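Local coordinates for protein esterase TesA (Pseudomonas aeruginosa, PDB 4JGG) that hydrolyses carboxylic esters as a secreted GDSL-family serine esterase, with lysophospholipase activity and a low thioesterase activity toward palmitoyl-coenzyme A, at residues L25-S30 and I91-N96. Sequence-based numbering, arbitrary orientation.
Sequences LVVGDS and IELGGN
Val27 pairs with Ile91 in parallel register, and Val27 O accepts a nearly straight bond from Glu92 N (3.0 Å, 174° at the hydrogen). On the Val27-Ile91 face, Val27 CG1 meets Leu93 CD1 at 4.4 Å. Gly28 has no side chain, and the carboxylate of Glu92 lies close to where one would project. Leu93 CD2 comes up to Gly28 C, at 3.5 Å.

Asp29 lies within the Gly-Asp-Ser motif of the GDSL family, right before helix 30-33. Asp29 N gives a weak bond to Glu92 OE1 (3.4 Å), which also bonds Ser32. The two side chains cross at about a right angle, their carboxylate planes 66° apart. Asp29 OD1 lies 2.5 Å from Glu92 OE2, a distance consistent with a proton shared between the two acids. With chi1 at 49°, Asp29 CG sits between its own N and C, and OD1 caps the N of Ile31. Asp29 OD2 takes a bond from a water (2.9 Å) that accepts from Gly94 N and Asn96 N, tying this loop to the start of helix 95-99.

Ser30, probably the nucleophile, follows directly and touches His180. Asn96 ND2 bonds Asp68 O and lies beside Asp29 CB, consistent with the oxyanion-hole asparagine of SGNH hydrolases. Strand 23-28 runs between 59-62 and 88-92 in the parallel sheet, and helix 104-121 covers Val27 and Ile91.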
loop_
_atom_site.group_PDB
_atom_site.type_symbol
_atom_site.label_atom_id
_atom_site.label_comp_id
_atom_site.label_asym_id
_atom_site.label_seq_id
_atom_site.Cartn_x
_atom_site.Cartn_y
_atom_site.Cartn_z
ATOM N N LEU A 25 -4.314 10.304 0.609
ATOM C CA LEU A 25 -4.766 9.508 -0.520
ATOM C C LEU A 25 -4.137 8.126 -0.434
ATOM O O LEU A 25 -2.917 8.024 -0.378
ATOM C CB LEU A 25 -4.338 10.169 -1.815
ATOM C CG LEU A 25 -4.603 9.379 -3.104
ATOM C CD1 LEU A 25 -6.088 9.298 -3.416
ATOM C CD2 LEU A 25 -3.850 10.024 -4.238
ATOM N N VAL A 26 -4.973 7.088 -0.388
ATOM C CA VAL A 26 -4.502 5.704 -0.487
ATOM C C VAL A 26 -4.698 5.174 -1.895
ATOM O O VAL A 26 -5.830 5.092 -2.390
ATOM C CB VAL A 26 -5.238 4.739 0.467
ATOM C CG1 VAL A 26 -4.664 3.309 0.322
ATOM C CG2 VAL A 26 -5.120 5.204 1.935
ATOM N N VAL A 27 -3.599 4.790 -2.529
ATOM C CA VAL A 27 -3.645 4.221 -3.873
ATOM C C VAL A 27 -3.182 2.763 -3.830
ATOM O O VAL A 27 -1.980 2.483 -3.877
ATOM C CB VAL A 27 -2.764 5.040 -4.837
ATOM C CG1 VAL A 27 -2.946 4.547 -6.281
ATOM C CG2 VAL A 27 -3.098 6.527 -4.718
ATOM N N GLY A 28 -4.137 1.840 -3.729
ATOM C CA GLY A 28 -3.812 0.435 -3.551
ATOM C C GLY A 28 -4.547 -0.517 -4.480
ATOM O O GLY A 28 -5.173 -0.107 -5.457
ATOM N N ASP A 29 -4.452 -1.805 -4.170
ATOM C CA ASP A 29 -5.164 -2.832 -4.921
ATOM C C ASP A 29 -6.197 -3.488 -4.023
ATOM O O ASP A 29 -6.686 -2.866 -3.082
ATOM C CB ASP A 29 -4.187 -3.877 -5.475
ATOM C CG ASP A 29 -3.223 -4.407 -4.426
ATOM O OD1 ASP A 29 -3.551 -4.390 -3.221
ATOM O OD2 ASP A 29 -2.116 -4.843 -4.812
ATOM N N SER A 30 -6.496 -4.754 -4.300
ATOM C CA SER A 30 -7.424 -5.560 -3.496
ATOM C C SER A 30 -7.199 -5.498 -1.974
ATOM O O SER A 30 -8.153 -5.554 -1.189
ATOM C CB SER A 30 -7.315 -7.025 -3.927
ATOM O OG SER A 30 -6.032 -7.532 -3.577
ATOM N N ILE A 91 1.139 4.512 -1.032
ATOM C CA ILE A 91 1.109 3.637 -2.209
ATOM C C ILE A 91 1.241 2.178 -1.811
ATOM O O ILE A 91 2.219 1.786 -1.179
ATOM C CB ILE A 91 2.222 3.997 -3.216
ATOM C CG1 ILE A 91 1.988 5.391 -3.808
ATOM C CG2 ILE A 91 2.309 2.949 -4.316
ATOM C CD1 ILE A 91 3.194 5.928 -4.565
ATOM N N GLU A 92 0.257 1.375 -2.205
ATOM C CA GLU A 92 0.248 -0.055 -1.935
ATOM C C GLU A 92 0.020 -0.845 -3.227
ATOM O O GLU A 92 -1.028 -1.457 -3.429
ATOM C CB GLU A 92 -0.823 -0.412 -0.898
ATOM C CG GLU A 92 -0.813 -1.895 -0.500
ATOM C CD GLU A 92 -1.920 -2.711 -1.154
ATOM O OE1 GLU A 92 -3.088 -2.272 -1.115
ATOM O OE2 GLU A 92 -1.625 -3.805 -1.700
ATOM N N LEU A 93 1.018 -0.834 -4.096
ATOM C CA LEU A 93 0.894 -1.480 -5.389
ATOM C C LEU A 93 2.097 -2.376 -5.666
ATOM O O LEU A 93 3.128 -2.267 -4.995
ATOM C CB LEU A 93 0.737 -0.421 -6.478
ATOM C CG LEU A 93 -0.632 0.263 -6.544
ATOM C CD1 LEU A 93 -0.689 1.140 -7.774
ATOM C CD2 LEU A 93 -1.746 -0.780 -6.600
ATOM N N GLY A 94 1.967 -3.267 -6.644
ATOM C CA GLY A 94 3.063 -4.158 -7.005
ATOM C C GLY A 94 2.870 -5.582 -6.533
ATOM O O GLY A 94 3.592 -6.490 -6.947
ATOM N N GLY A 95 1.899 -5.788 -5.651
ATOM C CA GLY A 95 1.550 -7.131 -5.236
ATOM C C GLY A 95 1.107 -7.934 -6.433
ATOM O O GLY A 95 1.408 -9.123 -6.554
ATOM N N ASN A 96 0.379 -7.280 -7.337
ATOM C CA ASN A 96 -0.042 -7.945 -8.571
ATOM C C ASN A 96 1.095 -8.139 -9.548
ATOM O O ASN A 96 1.166 -9.165 -10.200
ATOM C CB ASN A 96 -1.231 -7.230 -9.220
ATOM C CG ASN A 96 -2.514 -7.469 -8.458
ATOM O OD1 ASN A 96 -2.807 -8.603 -8.081
ATOM N ND2 ASN A 96 -3.265 -6.398 -8.178
HETATM O O HOH W 1 -0.459 -4.435 -7.157
#